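Local coordinates for T cell receptor mu chain (Monodelphis domestica, PDB 7L15), which pairs with a T cell receptor gamma chain to form the marsupial gamma-mu T cell receptor, which probably serves in antigen recognition, at residues 161-166 / 201-206; 138-143 / 210-215; 14-19 / 105-110; 49-54 / 116-121. All coordinates share one frame; numbering follows the deposited sequence.

Contact 1. Residues 161-166 / 201-206; sequences LHVSLT and ITCSVK
Ile201 opens this strand with CG1 anti to the backbone N (chi1 -180°) and a bend at chi2 that brings CD1 to 3.8 Å from Leu165 CD2 and close to Thr166 O. Thr202 and Thr166 form the first hydrogen-bonded pair: Thr202 N reaches Thr166 O at 2.8 Å, while Thr202 O accepts Thr166 N. The two threonine side chains lie side by side, and a water 2.6 Å from Thr166 OG1 donates to Thr202 O, linking hydroxyl to backbone. Cys203 turns to the other face, where Leu165 CD2 packs on its CB at 3.7 Å and Val163 CG1 approaches its SG. Ser204 exchanges both backbone bonds with Ser164, the less straight being Ser164 N to Ser204 O at 135°; its OG is held by Glu211. Val205 rejoins the apolar face, CG1 meeting Leu161 CD2 obliquely at 3.8 Å. Lys206 closes the run, its N 2.8 Å from His162 O, with its amine leading outward. Three reciprocal pairs of bonds thus join strands at 168°; with the F-strand cysteine linked to Cys151 on the facing sheet, this is the C-F pairing of an immunoglobulin constant domain.

Contact 2. Residues 138-143 / 210-215; sequences PSVFLV and KEIHMS
Met214, Leu142 and Ile212 carry this contact, which joins the first and last strands of an immunoglobulin C1-set sandwich, the A and G strands in the usual naming. The strand segments run at 23° to each other with axes 6.1 Å apart at closest approach. No backbone hydrogen bonds link them, because each belongs to a different sheet: 139-143 bonds to strand 148-156, and 210-215 to strand 201-207. Side chains therefore do the joining.

Ile212 points its CG2, anti to the backbone N, at Val140 CG2, and these methyls meet at 3.6 Å as the two side chains cross obliquely. Its CD1 reaches farther, to the ring carbons CG and CD of Pro138, 4.1 Å from each. Val140 also has Val205 and Cys151 against it, so the valine sits in the core between the sheets. On the outer face of the same strand, Ser139 and Phe141 turn away from the G strand; both touch the gamma chain, whose Lys140 is hydrogen-bonded to Ser139 OG.

Leu142 approaches from the A strand with CD1 beside the backbone of the G strand, 3.7 Å from Ser215 CA. Met214 has the largest share of the buried surface. CG lies anti to its backbone N (chi1 180°), and the chain stays extended before bending at chi3, so the thioether wraps beside the A-strand backbone. Met214 CE lies 3.5 Å from Leu142 CB. It is tight against the amide as well, Met214 CE to Leu142 N being 3.2 Å. The same Leu142 N-H makes a weak but fairly straight hydrogen bond to Met214 SD at 3.6 Å.

Contact 3. Residues 14-19 / 105-110; sequences EKTLLT and CARRVG
Ionic and polar bonds gather round the guanidinium of Arg107, delivered by a side chain extended from CG to NE. Its NH2 forms a salt bridge with Glu14 OE1 at 2.9 Å, and NH1 adds a weak bond to Glu14 OE2 at 3.0 Å. Although both carboxylate oxygens take part, the two groups are not coplanar: their planes stand 68° apart, and NH2 meets OE1 from above the carboxylate plane. NH1 has a second acceptor, Thr16 OG1, at 2.8 Å and nearly in the guanidinium plane, so one nitrogen is gripped by both side chains. Phe41 also touches Glu14 and Arg107.

These residues bind the N-terminal edge of an immunoglobulin V-set domain to its F strand, the strand that leads from the disulfide cysteine into the CDR3 loop. The segments of the A and F strands, 17-19 and 105-109, run at 158° with no backbone hydrogen bonds between them.

Van der Waals packing takes over nearer the core. Thr16 CG2 lies against the aliphatic part of Arg107, 3.7 Å from its CD. Farther along, Leu18 points from its strand toward the F strand, with CD1 3.7 Å from Cys105 O. The apolar pair is Leu18 CD2 with Cys105 SG, 4.0 Å apart; this sulfur is joined to Cys36.

Contact 4. Residues 49-54 / 116-121; sequences DWYLWT and DKLVFG
The short strands 49-53 and 117-120 cross at -77° with axes 9.6 Å apart, too far for backbone bonding, so only side chains bridge them. They are the C strand and the start of the G strand of an immunoglobulin V domain, and Phe120-Gly121 begins the J-type Phe-Gly-X-Gly motif. Strand 101-109 lies between them, bonding to both, with Ala106 touching Tyr51 and Phe120.

An aromatic cluster carries the contact. Phe120 directs its edge to the face of Tyr51, with ring centroids 5.7 Å apart and planes at 89°; CE1 leads and also sits 3.9 Å from Tyr51 CB. Trp53 in turn brings its edge to a face of Phe120: its five-membered ring has its centroid 5.2 Å from that of the phenyl, the planes at 82°, and Trp53 NE1 lies 3.7 Å from Phe120 CE1. Phe120 is thus the edge in one T-shaped pair and the face in the other, which should restrict the rotation of its ring.

The gamma chain covers this surface. Its His96 meets Trp53 edge-to-face, its Tyr38 packs on Phe120, and its Lys105 N is hydrogen-bonded to Tyr51 OH; the sheet that holds the C, F and G strands forms the V-V interface, as in other paired antigen-receptor V domains. Beyond the aromatic trio, Leu118 crosses Tyr51 at about a right angle, its CD1 methyl 3.6 Å from both Tyr51 CZ and Tyr51 OH.

In the fold
The four contacts fall into two pairs, one per immunoglobulin domain. Contacts 3 and 4 come first along the chain and interleave, their segments alternating; their centres are 9 Å apart, and strand 101-109, half of contact 3, is the neighbour through which the two share a sheet. In the C domain, contact 1 is nested within the loop closed by contact 2, with centres 7 Å apart and strands 201-207 and 210-216 neighbours in one sheet. Between the pairs the centres lie 45 to 53 Å apart, on opposite sides of the chain's centre, without touching. Contacts 2, 3 and 4 each include residues that meet the gamma chain, so both domains of this chain meet it.

Contact 1. Residues 161-166 / 201-206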
loop_
_atom_site.group_PDB
_atom_site.type_symbol
_atom_site.label_atom_id
_atom_site.label_comp_id
_atom_site.label_asym_id
_atom_site.label_seq_id
_atom_site.Cartn_x
_atom_site.Cartn_y
_atom_site.Cartn_z
ATOM N N LEU A 161 -4.877 -22.019 9.392
ATOM C CA LEU A 161 -3.981 -22.914 10.117
ATOM C C LEU A 161 -3.793 -22.391 11.533
ATOM O O LEU A 161 -4.133 -21.252 11.856
ATOM C CB LEU A 161 -2.618 -23.089 9.417
ATOM C CG LEU A 161 -1.763 -21.915 8.907
ATOM C CD1 LEU A 161 -1.948 -20.646 9.710
ATOM C CD2 LEU A 161 -0.290 -22.267 8.878
ATOM N N HIS A 162 -3.216 -23.236 12.367
ATOM C CA HIS A 162 -2.867 -22.890 13.731
ATOM C C HIS A 162 -1.391 -23.192 13.908
ATOM O O HIS A 162 -0.929 -24.264 13.501
ATOM C CB HIS A 162 -3.717 -23.687 14.721
ATOM C CG HIS A 162 -3.611 -23.218 16.135
ATOM N ND1 HIS A 162 -2.724 -23.771 17.036
ATOM C CD2 HIS A 162 -4.298 -22.269 16.814
ATOM C CE1 HIS A 162 -2.865 -23.178 18.208
ATOM N NE2 HIS A 162 -3.816 -22.267 18.101
ATOM N N VAL A 163 -0.657 -22.233 14.488
ATOM C CA VAL A 163 0.785 -22.312 14.687
ATOM C C VAL A 163 1.091 -22.074 16.153
ATOM O O VAL A 163 0.411 -21.303 16.841
ATOM C CB VAL A 163 1.571 -21.296 13.838
ATOM C CG1 VAL A 163 3.072 -21.636 13.831
ATOM C CG2 VAL A 163 1.026 -21.249 12.435
ATOM N N SER A 164 2.139 -22.737 16.625
ATOM C CA SER A 164 2.570 -22.621 18.011
ATOM C C SER A 164 4.065 -22.902 18.086
ATOM O O SER A 164 4.539 -23.899 17.533
ATOM C CB SER A 164 1.774 -23.591 18.885
ATOM O OG SER A 164 2.197 -23.522 20.218
ATOM N N LEU A 165 4.802 -22.000 18.728
ATOM C CA LEU A 165 6.201 -22.201 19.084
ATOM C C LEU A 165 6.306 -22.535 20.568
ATOM O O LEU A 165 5.728 -21.836 21.404
ATOM C CB LEU A 165 7.028 -20.948 18.786
ATOM C CG LEU A 165 7.478 -20.661 17.362
ATOM C CD1 LEU A 165 7.905 -19.211 17.290
ATOM C CD2 LEU A 165 8.621 -21.606 16.933
ATOM N N THR A 166 7.072 -23.568 20.898
ATOM C CA THR A 166 7.179 -24.021 22.276
ATOM C C THR A 166 8.612 -24.416 22.587
ATOM O O THR A 166 9.330 -24.928 21.727
ATOM C CB THR A 166 6.270 -25.219 22.565
ATOM O OG1 THR A 166 6.567 -26.267 21.635
ATOM C CG2 THR A 166 4.795 -24.814 22.447
ATOM N N ILE A 201 13.536 -25.675 20.820
ATOM C CA ILE A 201 12.399 -24.981 20.236
ATOM C C ILE A 201 11.676 -25.931 19.291
ATOM O O ILE A 201 12.305 -26.731 18.587
ATOM C CB ILE A 201 12.837 -23.678 19.523
ATOM C CG1 ILE A 201 11.632 -22.962 18.919
ATOM C CG2 ILE A 201 13.930 -23.936 18.490
ATOM C CD1 ILE A 201 10.604 -22.595 19.962
ATOM N N THR A 202 10.352 -25.872 19.312
ATOM C CA THR A 202 9.532 -26.658 18.408
ATOM C C THR A 202 8.505 -25.745 17.768
ATOM O O THR A 202 7.817 -24.993 18.465
ATOM C CB THR A 202 8.823 -27.812 19.136
ATOM O OG1 THR A 202 9.793 -28.778 19.562
ATOM C CG2 THR A 202 7.809 -28.485 18.214
ATOM N N CYS A 203 8.400 -25.803 16.452
ATOM C CA CYS A 203 7.322 -25.133 15.757
ATOM C C CYS A 203 6.325 -26.180 15.304
ATOM O O CYS A 203 6.698 -27.149 14.638
ATOM C CB CYS A 203 7.824 -24.337 14.558
ATOM S SG CYS A 203 6.466 -23.426 13.868
ATOM N N SER A 204 5.066 -25.985 15.647
ATOM C CA SER A 204 4.053 -26.993 15.410
ATOM C C SER A 204 2.882 -26.365 14.670
ATOM O O SER A 204 2.323 -25.362 15.129
ATOM C CB SER A 204 3.599 -27.613 16.728
ATOM O OG SER A 204 2.379 -28.301 16.530
ATOM N N VAL A 205 2.516 -26.955 13.532
ATOM C CA VAL A 205 1.512 -26.406 12.628
ATOM C C VAL A 205 0.387 -27.413 12.459
ATOM O O VAL A 205 0.635 -28.606 12.250
ATOM C CB VAL A 205 2.133 -26.051 11.262
ATOM C CG1 VAL A 205 1.058 -25.582 10.285
ATOM C CG2 VAL A 205 3.207 -24.984 11.440
ATOM N N LYS A 206 -0.846 -26.932 12.540
ATOM C CA LYS A 206 -2.030 -27.747 12.318
ATOM C C LYS A 206 -2.746 -27.195 11.097
ATOM O O LYS A 206 -3.021 -25.994 11.020
ATOM C CB LYS A 206 -2.943 -27.749 13.547
ATOM C CG LYS A 206 -2.561 -28.801 14.582
ATOM C CD LYS A 206 -3.072 -28.434 15.965
ATOM C CE LYS A 206 -3.099 -29.640 16.899
ATOM N NZ LYS A 206 -4.396 -29.749 17.649
HETATM O O HOH W 1 5.160 -26.335 19.495
#

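Contact 2. Residues 138-143 / 210-215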
loop_
_atom_site.group_PDB
_atom_site.type_symbol
_atom_site.label_atom_id
_atom_site.label_comp_id
_atom_site.label_asym_id
_atom_site.label_seq_id
_atom_site.Cartn_x
_atom_site.Cartn_y
_atom_site.Cartn_z
ATOM N N PRO A 138 1.471 -27.628 4.319
ATOM C CA PRO A 138 2.715 -26.854 4.314
ATOM C C PRO A 138 3.911 -27.690 4.729
ATOM O O PRO A 138 3.784 -28.759 5.339
ATOM C CB PRO A 138 2.450 -25.762 5.352
ATOM C CG PRO A 138 1.516 -26.425 6.342
ATOM C CD PRO A 138 0.606 -27.275 5.464
ATOM N N SER A 139 5.087 -27.177 4.380
ATOM C CA SER A 139 6.335 -27.590 5.004
ATOM C C SER A 139 6.718 -26.552 6.053
ATOM O O SER A 139 6.263 -25.407 6.007
ATOM C CB SER A 139 7.453 -27.744 3.965
ATOM O OG SER A 139 7.371 -26.722 2.987
ATOM N N VAL A 140 7.535 -26.972 7.024
ATOM C CA VAL A 140 7.821 -26.154 8.196
ATOM C C VAL A 140 9.328 -26.103 8.422
ATOM O O VAL A 140 9.983 -27.145 8.508
ATOM C CB VAL A 140 7.095 -26.694 9.445
ATOM C CG1 VAL A 140 7.419 -25.856 10.656
ATOM C CG2 VAL A 140 5.586 -26.719 9.199
ATOM N N PHE A 141 9.870 -24.892 8.547
ATOM C CA PHE A 141 11.299 -24.701 8.745
ATOM C C PHE A 141 11.528 -23.752 9.901
ATOM O O PHE A 141 10.882 -22.701 9.973
ATOM C CB PHE A 141 11.950 -24.147 7.480
ATOM C CG PHE A 141 11.602 -24.928 6.260
ATOM C CD1 PHE A 141 12.294 -26.094 5.948
ATOM C CD2 PHE A 141 10.568 -24.525 5.439
ATOM C CE1 PHE A 141 11.948 -26.848 4.814
ATOM C CE2 PHE A 141 10.230 -25.265 4.297
ATOM C CZ PHE A 141 10.925 -26.426 3.987
ATOM N N LEU A 142 12.459 -24.112 10.788
ATOM C CA LEU A 142 12.895 -23.225 11.857
ATOM C C LEU A 142 14.122 -22.445 11.410
ATOM O O LEU A 142 15.030 -23.001 10.785
ATOM C CB LEU A 142 13.227 -24.015 13.124
ATOM C CG LEU A 142 12.093 -24.502 14.018
ATOM C CD1 LEU A 142 12.655 -25.465 15.055
ATOM C CD2 LEU A 142 11.446 -23.311 14.689
ATOM N N VAL A 143 14.143 -21.150 11.729
ATOM C CA VAL A 143 15.292 -20.301 11.455
ATOM C C VAL A 143 15.539 -19.450 12.687
ATOM O O VAL A 143 14.598 -19.024 13.365
ATOM C CB VAL A 143 15.094 -19.390 10.221
ATOM C CG1 VAL A 143 16.445 -18.811 9.780
ATOM C CG2 VAL A 143 14.400 -20.141 9.086
ATOM N N LYS A 210 -4.142 -32.171 9.961
ATOM C CA LYS A 210 -2.826 -32.798 9.992
ATOM C C LYS A 210 -1.877 -31.919 10.795
ATOM O O LYS A 210 -2.001 -30.694 10.804
ATOM C CB LYS A 210 -2.269 -33.004 8.579
ATOM N N GLU A 211 -0.928 -32.551 11.475
ATOM C CA GLU A 211 0.061 -31.840 12.273
ATOM C C GLU A 211 1.418 -31.955 11.595
ATOM O O GLU A 211 1.835 -33.051 11.213
ATOM C CB GLU A 211 0.115 -32.390 13.697
ATOM C CG GLU A 211 0.780 -31.466 14.723
ATOM C CD GLU A 211 2.305 -31.568 14.715
ATOM O OE1 GLU A 211 2.966 -30.569 15.068
ATOM O OE2 GLU A 211 2.844 -32.647 14.358
ATOM N N ILE A 212 2.080 -30.815 11.415
ATOM C CA ILE A 212 3.413 -30.736 10.826
ATOM C C ILE A 212 4.274 -29.941 11.789
ATOM O O ILE A 212 3.783 -29.036 12.472
ATOM C CB ILE A 212 3.424 -30.078 9.428
ATOM C CG1 ILE A 212 2.339 -30.660 8.516
ATOM C CG2 ILE A 212 4.795 -30.228 8.780
ATOM C CD1 ILE A 212 1.036 -29.893 8.566
ATOM N N HIS A 213 5.560 -30.279 11.849
ATOM C CA HIS A 213 6.422 -29.646 12.837
ATOM C C HIS A 213 7.888 -29.820 12.464
ATOM O O HIS A 213 8.260 -30.737 11.728
ATOM C CB HIS A 213 6.170 -30.219 14.236
ATOM C CG HIS A 213 6.653 -31.626 14.406
ATOM N ND1 HIS A 213 5.845 -32.721 14.188
ATOM C CD2 HIS A 213 7.858 -32.117 14.782
ATOM C CE1 HIS A 213 6.533 -33.826 14.415
ATOM N NE2 HIS A 213 7.755 -33.486 14.778
ATOM N N MET A 214 8.711 -28.915 13.001
ATOM C CA MET A 214 10.163 -29.029 13.063
ATOM C C MET A 214 10.618 -28.648 14.469
ATOM O O MET A 214 10.040 -27.754 15.095
ATOM C CB MET A 214 10.854 -28.130 12.020
ATOM C CG MET A 214 12.391 -28.211 12.058
ATOM S SD MET A 214 13.179 -27.646 10.521
ATOM C CE MET A 214 14.498 -26.593 11.101
ATOM N N SER A 215 11.647 -29.321 14.975
ATOM C CA SER A 215 12.220 -28.960 16.265
ATOM C C SER A 215 13.733 -28.931 16.174
ATOM O O SER A 215 14.342 -29.755 15.491
ATOM C CB SER A 215 11.825 -29.928 17.409
ATOM O OG SER A 215 10.871 -30.904 17.034
#

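Contact 3. Residues 14-19 / 105-110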
loop_
_atom_site.group_PDB
_atom_site.type_symbol
_atom_site.label_atom_id
_atom_site.label_comp_id
_atom_site.label_asym_id
_atom_site.label_seq_id
_atom_site.Cartn_x
_atom_site.Cartn_y
_atom_site.Cartn_z
ATOM N N GLU A 14 -25.436 22.401 -10.079
ATOM C CA GLU A 14 -25.139 20.977 -10.110
ATOM C C GLU A 14 -24.457 20.579 -8.813
ATOM O O GLU A 14 -23.741 21.377 -8.206
ATOM C CB GLU A 14 -24.238 20.609 -11.305
ATOM C CG GLU A 14 -22.810 21.169 -11.228
ATOM C CD GLU A 14 -21.924 20.763 -12.414
ATOM O OE1 GLU A 14 -22.480 20.360 -13.475
ATOM O OE2 GLU A 14 -20.673 20.867 -12.274
ATOM N N LYS A 15 -24.703 19.343 -8.395
ATOM C CA LYS A 15 -23.913 18.674 -7.370
ATOM C C LYS A 15 -23.421 17.353 -7.951
ATOM O O LYS A 15 -24.131 16.714 -8.734
ATOM C CB LYS A 15 -24.735 18.436 -6.099
ATOM N N THR A 16 -22.195 16.958 -7.613
ATOM C CA THR A 16 -21.622 15.714 -8.136
ATOM C C THR A 16 -21.837 14.605 -7.113
ATOM O O THR A 16 -21.108 14.507 -6.129
ATOM C CB THR A 16 -20.142 15.879 -8.454
ATOM O OG1 THR A 16 -19.974 16.922 -9.417
ATOM C CG2 THR A 16 -19.582 14.574 -8.995
ATOM N N LEU A 17 -22.843 13.769 -7.343
ATOM C CA LEU A 17 -23.137 12.631 -6.483
ATOM C C LEU A 17 -22.742 11.360 -7.226
ATOM O O LEU A 17 -23.209 11.116 -8.348
ATOM C CB LEU A 17 -24.620 12.605 -6.106
ATOM C CG LEU A 17 -25.200 13.941 -5.636
ATOM C CD1 LEU A 17 -26.714 13.835 -5.418
ATOM C CD2 LEU A 17 -24.470 14.423 -4.377
ATOM N N LEU A 18 -21.896 10.553 -6.604
ATOM C CA LEU A 18 -21.408 9.316 -7.207
ATOM C C LEU A 18 -21.411 8.254 -6.123
ATOM O O LEU A 18 -20.908 8.502 -5.023
ATOM C CB LEU A 18 -19.983 9.473 -7.778
ATOM C CG LEU A 18 -19.629 10.712 -8.625
ATOM C CD1 LEU A 18 -18.124 10.908 -8.664
ATOM C CD2 LEU A 18 -20.151 10.562 -10.028
ATOM N N THR A 19 -21.954 7.083 -6.437
ATOM C CA THR A 19 -22.059 5.989 -5.479
ATOM C C THR A 19 -21.664 4.708 -6.190
ATOM O O THR A 19 -22.368 4.269 -7.112
ATOM C CB THR A 19 -23.482 5.882 -4.921
ATOM O OG1 THR A 19 -23.826 7.124 -4.324
ATOM C CG2 THR A 19 -23.567 4.807 -3.871
ATOM N N CYS A 105 -15.213 5.801 -8.455
ATOM C CA CYS A 105 -15.728 6.575 -9.570
ATOM C C CYS A 105 -15.299 8.038 -9.418
ATOM O O CYS A 105 -15.290 8.582 -8.310
ATOM C CB CYS A 105 -17.247 6.440 -9.555
ATOM S SG CYS A 105 -18.274 7.112 -10.859
ATOM N N ALA A 106 -14.929 8.676 -10.523
ATOM C CA ALA A 106 -14.469 10.062 -10.474
ATOM C C ALA A 106 -15.083 10.877 -11.607
ATOM O O ALA A 106 -15.267 10.363 -12.711
ATOM C CB ALA A 106 -12.935 10.152 -10.563
ATOM N N ARG A 107 -15.377 12.154 -11.332
ATOM C CA ARG A 107 -15.850 13.102 -12.329
ATOM C C ARG A 107 -14.865 14.255 -12.429
ATOM O O ARG A 107 -14.474 14.836 -11.409
ATOM C CB ARG A 107 -17.249 13.649 -11.990
ATOM C CG ARG A 107 -17.714 14.785 -12.950
ATOM C CD ARG A 107 -19.103 15.357 -12.608
ATOM N NE ARG A 107 -19.589 16.339 -13.591
ATOM C CZ ARG A 107 -20.105 17.535 -13.284
ATOM N NH1 ARG A 107 -20.221 17.923 -12.018
ATOM N NH2 ARG A 107 -20.535 18.347 -14.255
ATOM N N ARG A 108 -14.483 14.598 -13.654
ATOM C CA ARG A 108 -13.646 15.763 -13.880
ATOM C C ARG A 108 -14.519 17.014 -13.881
ATOM O O ARG A 108 -15.547 17.056 -14.559
ATOM C CB ARG A 108 -12.882 15.621 -15.199
ATOM C CG ARG A 108 -12.037 16.837 -15.537
ATOM C CD ARG A 108 -11.112 16.548 -16.715
ATOM N NE ARG A 108 -10.217 17.675 -16.912
ATOM C CZ ARG A 108 -8.974 17.582 -17.363
ATOM N NH1 ARG A 108 -8.456 16.396 -17.667
ATOM N NH2 ARG A 108 -8.245 18.680 -17.485
ATOM N N VAL A 109 -14.124 18.010 -13.087
ATOM C CA VAL A 109 -14.910 19.218 -12.841
ATOM C C VAL A 109 -13.980 20.425 -12.893
ATOM O O VAL A 109 -12.904 20.404 -12.290
ATOM C CB VAL A 109 -15.628 19.149 -11.476
ATOM C CG1 VAL A 109 -16.189 20.498 -11.082
ATOM C CG2 VAL A 109 -16.733 18.089 -11.504
ATOM N N GLY A 110 -14.381 21.467 -13.609
ATOM C CA GLY A 110 -13.639 22.717 -13.583
ATOM C C GLY A 110 -13.781 23.468 -14.897
ATOM O O GLY A 110 -14.694 23.213 -15.675
#

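Contact 4. Residues 49-54 / 116-121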
loop_
_atom_site.group_PDB
_atom_site.type_symbol
_atom_site.label_atom_id
_atom_site.label_comp_id
_atom_site.label_asym_id
_atom_site.label_seq_id
_atom_site.Cartn_x
_atom_site.Cartn_y
_atom_site.Cartn_z
ATOM N N ASP A 49 -14.507 8.714 -14.839
ATOM C CA ASP A 49 -13.353 7.812 -14.823
ATOM C C ASP A 49 -13.434 6.871 -13.624
ATOM O O ASP A 49 -14.182 7.093 -12.667
ATOM C CB ASP A 49 -12.017 8.569 -14.730
ATOM C CG ASP A 49 -11.824 9.594 -15.833
ATOM O OD1 ASP A 49 -12.322 9.371 -16.947
ATOM O OD2 ASP A 49 -11.158 10.626 -15.580
ATOM N N TRP A 50 -12.608 5.834 -13.659
ATOM C CA TRP A 50 -12.416 4.929 -12.530
ATOM C C TRP A 50 -10.963 4.996 -12.090
ATOM O O TRP A 50 -10.057 4.891 -12.927
ATOM C CB TRP A 50 -12.767 3.492 -12.911
ATOM C CG TRP A 50 -14.234 3.230 -13.079
ATOM C CD1 TRP A 50 -14.950 3.234 -14.247
ATOM C CD2 TRP A 50 -15.164 2.890 -12.042
ATOM N NE1 TRP A 50 -16.262 2.910 -13.996
ATOM C CE2 TRP A 50 -16.417 2.703 -12.650
ATOM C CE3 TRP A 50 -15.055 2.725 -10.662
ATOM C CZ2 TRP A 50 -17.544 2.354 -11.926
ATOM C CZ3 TRP A 50 -16.189 2.382 -9.937
ATOM C CH2 TRP A 50 -17.413 2.200 -10.575
ATOM N N TYR A 51 -10.741 5.183 -10.786
ATOM C CA TYR A 51 -9.411 5.197 -10.188
ATOM C C TYR A 51 -9.328 4.123 -9.114
ATOM O O TYR A 51 -10.297 3.904 -8.378
ATOM C CB TYR A 51 -9.084 6.559 -9.561
ATOM C CG TYR A 51 -8.606 7.572 -10.554
ATOM C CD1 TYR A 51 -9.484 8.178 -11.427
ATOM C CD2 TYR A 51 -7.261 7.919 -10.624
ATOM C CE1 TYR A 51 -9.037 9.100 -12.360
ATOM C CE2 TYR A 51 -6.809 8.826 -11.541
ATOM C CZ TYR A 51 -7.699 9.418 -12.407
ATOM O OH TYR A 51 -7.246 10.328 -13.323
ATOM N N LEU A 52 -8.154 3.485 -9.020
ATOM C CA LEU A 52 -7.838 2.475 -8.016
ATOM C C LEU A 52 -6.968 3.077 -6.912
ATOM O O LEU A 52 -5.828 3.482 -7.167
ATOM C CB LEU A 52 -7.117 1.282 -8.652
ATOM C CG LEU A 52 -6.716 0.200 -7.636
ATOM C CD1 LEU A 52 -7.938 -0.282 -6.819
ATOM C CD2 LEU A 52 -6.002 -0.981 -8.303
ATOM N N TRP A 53 -7.492 3.115 -5.691
ATOM C CA TRP A 53 -6.773 3.604 -4.514
ATOM C C TRP A 53 -6.411 2.394 -3.664
ATOM O O TRP A 53 -7.214 1.933 -2.854
ATOM C CB TRP A 53 -7.613 4.607 -3.700
ATOM C CG TRP A 53 -7.814 5.915 -4.380
ATOM C CD1 TRP A 53 -8.456 6.138 -5.561
ATOM C CD2 TRP A 53 -7.387 7.194 -3.908
ATOM N NE1 TRP A 53 -8.452 7.484 -5.860
ATOM C CE2 TRP A 53 -7.803 8.151 -4.856
ATOM C CE3 TRP A 53 -6.698 7.620 -2.775
ATOM C CZ2 TRP A 53 -7.541 9.495 -4.711
ATOM C CZ3 TRP A 53 -6.442 8.948 -2.625
ATOM C CH2 TRP A 53 -6.859 9.880 -3.592
ATOM N N THR A 54 -5.206 1.860 -3.865
ATOM C CA THR A 54 -4.827 0.759 -2.986
ATOM C C THR A 54 -3.997 1.308 -1.833
ATOM O O THR A 54 -3.013 2.010 -2.076
ATOM C CB THR A 54 -4.030 -0.299 -3.736
ATOM O OG1 THR A 54 -4.794 -0.799 -4.835
ATOM C CG2 THR A 54 -3.700 -1.450 -2.815
ATOM N N ASP A 116 -8.534 21.772 -13.438
ATOM C CA ASP A 116 -9.678 20.923 -13.134
ATOM C C ASP A 116 -9.357 19.987 -11.976
ATOM O O ASP A 116 -8.204 19.606 -11.748
ATOM C CB ASP A 116 -10.092 20.104 -14.369
ATOM C CG ASP A 116 -10.805 20.947 -15.428
ATOM O OD1 ASP A 116 -10.960 22.165 -15.208
ATOM O OD2 ASP A 116 -11.223 20.395 -16.472
ATOM N N LYS A 117 -10.389 19.619 -11.232
ATOM C CA LYS A 117 -10.256 18.621 -10.182
ATOM C C LYS A 117 -11.049 17.366 -10.525
ATOM O O LYS A 117 -11.941 17.363 -11.381
ATOM C CB LYS A 117 -10.730 19.151 -8.826
ATOM C CG LYS A 117 -12.174 19.611 -8.851
ATOM C CD LYS A 117 -12.671 20.147 -7.497
ATOM C CE LYS A 117 -14.179 20.439 -7.591
ATOM N NZ LYS A 117 -14.855 20.692 -6.283
ATOM N N LEU A 118 -10.689 16.297 -9.836
ATOM C CA LEU A 118 -11.482 15.089 -9.766
ATOM C C LEU A 118 -12.313 15.165 -8.494
ATOM O O LEU A 118 -11.792 15.535 -7.439
ATOM C CB LEU A 118 -10.573 13.859 -9.753
ATOM C CG LEU A 118 -9.814 13.675 -11.070
ATOM C CD1 LEU A 118 -8.861 12.483 -10.997
ATOM C CD2 LEU A 118 -10.852 13.479 -12.164
ATOM N N VAL A 119 -13.613 14.898 -8.616
ATOM C CA VAL A 119 -14.479 14.643 -7.474
ATOM C C VAL A 119 -14.669 13.141 -7.415
ATOM O O VAL A 119 -14.933 12.508 -8.446
ATOM C CB VAL A 119 -15.831 15.377 -7.581
ATOM C CG1 VAL A 119 -16.656 15.175 -6.296
ATOM C CG2 VAL A 119 -15.620 16.841 -7.799
ATOM N N PHE A 120 -14.493 12.568 -6.228
ATOM C CA PHE A 120 -14.552 11.127 -6.024
ATOM C C PHE A 120 -15.752 10.758 -5.156
ATOM O O PHE A 120 -16.186 11.537 -4.305
ATOM C CB PHE A 120 -13.282 10.599 -5.343
ATOM C CG PHE A 120 -12.027 10.691 -6.188
ATOM C CD1 PHE A 120 -11.714 9.695 -7.101
ATOM C CD2 PHE A 120 -11.138 11.737 -6.025
ATOM C CE1 PHE A 120 -10.564 9.761 -7.856
ATOM C CE2 PHE A 120 -9.969 11.803 -6.782
ATOM C CZ PHE A 120 -9.691 10.816 -7.694
ATOM N N GLY A 121 -16.284 9.554 -5.366
ATOM C CA GLY A 121 -17.228 8.981 -4.428
ATOM C C GLY A 121 -16.508 8.257 -3.304
ATOM O O GLY A 121 -15.281 8.249 -3.212
#